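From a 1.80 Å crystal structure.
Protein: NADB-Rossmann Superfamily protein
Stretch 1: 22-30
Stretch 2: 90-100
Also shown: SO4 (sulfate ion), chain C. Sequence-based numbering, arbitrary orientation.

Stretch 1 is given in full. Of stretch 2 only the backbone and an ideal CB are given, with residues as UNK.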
# COMPACT_ATOMS: atom_id res chain seq x y z
N GLY A 22 9.09 16.36 6.22
CA GLY A 22 8.94 17.54 5.36
C GLY A 22 8.21 17.23 4.05
O GLY A 22 8.09 18.11 3.18
N ALA A 23 7.73 15.99 3.88
CA ALA A 23 7.03 15.61 2.64
C ALA A 23 5.83 16.49 2.35
O ALA A 23 5.20 17.05 3.26
CB ALA A 23 6.60 14.12 2.65
N ARG A 24 5.53 16.62 1.07
CA ARG A 24 4.29 17.20 0.59
C ARG A 24 3.60 16.00 -0.03
O ARG A 24 4.08 15.43 -1.00
CB ARG A 24 4.58 18.29 -0.42
CG ARG A 24 5.42 19.41 0.15
CD ARG A 24 5.69 20.51 -0.89
NE ARG A 24 4.45 21.08 -1.45
CZ ARG A 24 3.74 22.07 -0.91
NH1 ARG A 24 4.12 22.65 0.22
NH2 ARG A 24 2.63 22.48 -1.51
N LEU A 25 2.49 15.59 0.58
CA LEU A 25 1.93 14.25 0.43
C LEU A 25 0.57 14.30 -0.21
O LEU A 25 -0.23 15.17 0.13
CB LEU A 25 1.77 13.63 1.83
CG LEU A 25 0.97 12.33 1.98
CD1 LEU A 25 1.75 11.17 1.45
CD2 LEU A 25 0.61 12.10 3.44
N LEU A 26 0.31 13.37 -1.13
CA LEU A 26 -1.06 13.03 -1.53
C LEU A 26 -1.44 11.65 -1.00
O LEU A 26 -0.76 10.65 -1.27
CB LEU A 26 -1.23 13.09 -3.05
CG LEU A 26 -2.46 12.41 -3.67
CD1 LEU A 26 -3.79 13.19 -3.46
CD2 LEU A 26 -2.25 12.10 -5.12
N ASP A 27 -2.56 11.61 -0.26
CA ASP A 27 -3.14 10.35 0.24
C ASP A 27 -4.35 10.05 -0.61
O ASP A 27 -5.38 10.72 -0.51
CB ASP A 27 -3.57 10.51 1.71
CG ASP A 27 -3.80 9.17 2.43
OD1 ASP A 27 -3.42 8.11 1.88
OD2 ASP A 27 -4.37 9.17 3.55
N VAL A 28 -4.22 9.03 -1.46
CA VAL A 28 -5.26 8.70 -2.43
C VAL A 28 -6.32 7.83 -1.78
O VAL A 28 -6.00 6.74 -1.27
CB VAL A 28 -4.69 7.94 -3.62
CG1 VAL A 28 -5.79 7.72 -4.66
CG2 VAL A 28 -3.54 8.71 -4.20
N GLY A 29 -7.57 8.30 -1.79
CA GLY A 29 -8.67 7.61 -1.12
C GLY A 29 -8.43 7.56 0.37
O GLY A 29 -8.65 6.53 1.02
N SER A 30 -8.00 8.70 0.90
CA SER A 30 -7.64 8.85 2.29
C SER A 30 -8.71 8.32 3.22
O SER A 30 -9.90 8.59 3.03
CB SER A 30 -7.36 10.32 2.61
OG SER A 30 -6.74 10.40 3.87
N UNK A 90 3.32 20.63 -5.93
CA UNK A 90 4.68 20.21 -5.60
C UNK A 90 4.71 18.98 -4.68
O UNK A 90 5.39 18.99 -3.66
CB UNK A 90 5.43 21.37 -4.94
N UNK A 91 3.93 17.96 -5.02
CA UNK A 91 3.86 16.71 -4.26
C UNK A 91 5.09 15.86 -4.54
O UNK A 91 5.47 15.69 -5.69
CB UNK A 91 2.59 15.93 -4.60
N UNK A 92 5.71 15.35 -3.49
CA UNK A 92 6.87 14.48 -3.63
C UNK A 92 6.57 13.08 -3.12
O UNK A 92 7.36 12.17 -3.36
CB UNK A 92 8.07 15.07 -2.88
N UNK A 93 5.45 12.90 -2.42
CA UNK A 93 5.10 11.59 -1.85
C UNK A 93 3.62 11.25 -2.03
O UNK A 93 2.75 12.09 -1.80
CB UNK A 93 5.45 11.56 -0.36
N UNK A 94 3.34 10.00 -2.38
CA UNK A 94 1.96 9.51 -2.55
C UNK A 94 1.78 8.27 -1.67
O UNK A 94 2.63 7.38 -1.65
CB UNK A 94 1.66 9.19 -4.02
N UNK A 95 0.69 8.24 -0.92
CA UNK A 95 0.30 7.03 -0.18
C UNK A 95 -1.01 6.49 -0.76
O UNK A 95 -1.91 7.25 -1.11
CB UNK A 95 0.15 7.32 1.31
N UNK A 96 -1.10 5.17 -0.91
CA UNK A 96 -2.37 4.53 -1.30
C UNK A 96 -2.54 3.30 -0.42
O UNK A 96 -1.72 2.39 -0.49
CB UNK A 96 -2.39 4.16 -2.78
N UNK A 97 -3.58 3.30 0.42
CA UNK A 97 -3.75 2.21 1.41
C UNK A 97 -5.14 1.64 1.34
O UNK A 97 -6.05 2.27 0.80
CB UNK A 97 -3.47 2.71 2.83
N UNK A 98 -5.31 0.44 1.90
CA UNK A 98 -6.64 -0.16 2.09
C UNK A 98 -7.40 -0.53 0.83
O UNK A 98 -8.64 -0.49 0.78
CB UNK A 98 -7.51 0.81 2.90
N UNK A 99 -6.66 -0.86 -0.22
CA UNK A 99 -7.24 -1.37 -1.45
C UNK A 99 -6.41 -2.55 -1.94
O UNK A 99 -5.26 -2.69 -1.55
CB UNK A 99 -7.32 -0.27 -2.52
N UNK A 100 -7.00 -3.36 -2.81
CA UNK A 100 -6.33 -4.54 -3.36
C UNK A 100 -5.15 -4.16 -4.23
O UNK A 100 -5.11 -3.06 -4.78
CB UNK A 100 -7.32 -5.38 -4.17
S SO4 C . -10.34 -4.83 -2.47
O1 SO4 C . -9.76 -5.99 -3.12
O2 SO4 C . -11.79 -5.01 -2.39
O3 SO4 C . -9.79 -4.72 -1.11
O4 SO4 C . -10.01 -3.64 -3.27

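Residues 24 to 28 and 93 to 96 run as neighbouring parallel strands, so side chains at positions 93 to 96 alternate between the face carrying Leu25 and Asp27 and the face carrying Leu26 and Val28.

Position 90 has phi/psi of 54/48, a left-handed conformation favouring glycine, asparagine or aspartate. Its CB points sideways, 3.6 Å from Arg24 NE, and a polar residue would suit this place. It is Asn90; its backbone O accepts a weak hydrogen bond from Arg24 NE (3.2 Å).

At position 91 the CB again points sideways, 3.9 Å from Arg24 O, with the backbone of Leu25 and Leu26 beyond. No donor of stretch 1 calls for a polar group, and a medium-sized aliphatic chain would fit. The residue is Ile91, whose CG2 lies 4.2 Å from Leu26 CB, while its CD1 comes 3.8 Å from Leu25 O.

The backbone N of position 92 donates to Arg24 O (3.0 Å), and the neighbouring Arg24 N is left pointing at the space beside this residue. An acceptor one atom further out than a serine hydroxyl, as in aspartate or asparagine, could answer it. Asp92 does so: Arg24 N donates to its OD1 at 3.2 Å and weakly to its OD2 at 3.3 Å.

Position 93 starts the strand. Its N also donates to Arg24 O (3.2 Å), and its O accepts from Leu26 N (2.8 Å). The CB sits 4.1 Å from both Ala23 CB and Leu25 CD1, so valine, threonine or isoleucine would be reasonable. Thr93 combines two roles: CG2 packs 3.9 Å from Leu25 CD1, and OG1 donates to Asp92 OD2 at 2.8 Å.

Position 94 turns to the other face, where the side chains of Leu26 and Val28 are hydrocarbon. Valine, isoleucine or leucine would suit it. Ile94 places CG2 3.8 Å from Val28 CG2 and CG1 4.3 Å from Leu26 CD2.

Both the N and the O of position 95 pair with stretch 1, N with Leu26 O (2.8 Å) and O with Val28 N (2.9 Å). The CB lies 3.7 Å from Asp27 OD1 and 4.2 Å from Leu25 CD1, which asks for a short donor; serine or threonine would serve. Thr95 OG1 donates to Asp27 OD1 at 2.8 Å.

Position 96 returns to the apolar face, its CB 4.5 Å from Val28 CB, and a branched aliphatic residue is again likely. Ile96 CG1 rests 3.9 Å from Val28 CG2.

Position 97 points sideways with little to touch, leaving the choice wide. It is Cys97, whose N donates to a water that in turn donates to Asp27 OD1 and Val28 O.

At position 98 the positive phi (66°) favours glycine, and Gly98 is found.

Position 99 points toward stretch 1 but has no neighbour close to its CB, so a long flexible chain is needed to make contact. Selenomethionine Met99 reaches across, its CE 3.6 Å from Val28 O and 4.1 Å from Gly29 CA.

Position 100 precedes a helix. With phi/psi of -66/154 the backbone allows most residues, though with the sulfate in place a CB would lie 2.7 Å from its O1. The residue is Gly100, whose N donates to sulfate O4 at 3.1 Å.

Stretch 2, residues 90-100: NIDTITICGMG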
# COMPACT_ATOMS: atom_id res chain seq x y z
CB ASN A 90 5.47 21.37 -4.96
CG ASN A 90 6.96 21.10 -4.88
OD1 ASN A 90 7.48 20.23 -5.59
ND2 ASN A 90 7.66 21.84 -4.01
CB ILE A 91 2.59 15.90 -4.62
CG1 ILE A 91 1.33 16.73 -4.29
CG2 ILE A 91 2.56 14.55 -3.92
CD1 ILE A 91 1.17 17.14 -2.80
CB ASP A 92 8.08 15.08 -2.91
CG ASP A 92 7.78 15.47 -1.47
OD1 ASP A 92 7.87 16.67 -1.17
OD2 ASP A 92 7.45 14.60 -0.65
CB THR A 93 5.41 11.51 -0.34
OG1 THR A 93 6.75 11.93 -0.07
CG2 THR A 93 5.23 10.09 0.19
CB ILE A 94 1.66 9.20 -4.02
CG1 ILE A 94 1.73 10.50 -4.86
CG2 ILE A 94 0.29 8.51 -4.20
CD1 ILE A 94 1.51 10.27 -6.37
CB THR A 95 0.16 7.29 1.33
OG1 THR A 95 -0.68 8.43 1.56
CG2 THR A 95 1.53 7.54 2.00
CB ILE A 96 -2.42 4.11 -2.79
CG1 ILE A 96 -1.94 5.24 -3.72
CG2 ILE A 96 -3.84 3.66 -3.16
CD1 ILE A 96 -1.71 4.80 -5.17
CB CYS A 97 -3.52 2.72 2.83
SG CYS A 97 -2.06 3.77 3.04
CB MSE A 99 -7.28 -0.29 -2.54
CG MSE A 99 -7.97 0.98 -2.12
SE MSE A 99 -8.01 2.27 -3.57
CE MSE A 99 -7.82 3.89 -2.50
O HOH W 1 -4.88 5.82 0.79
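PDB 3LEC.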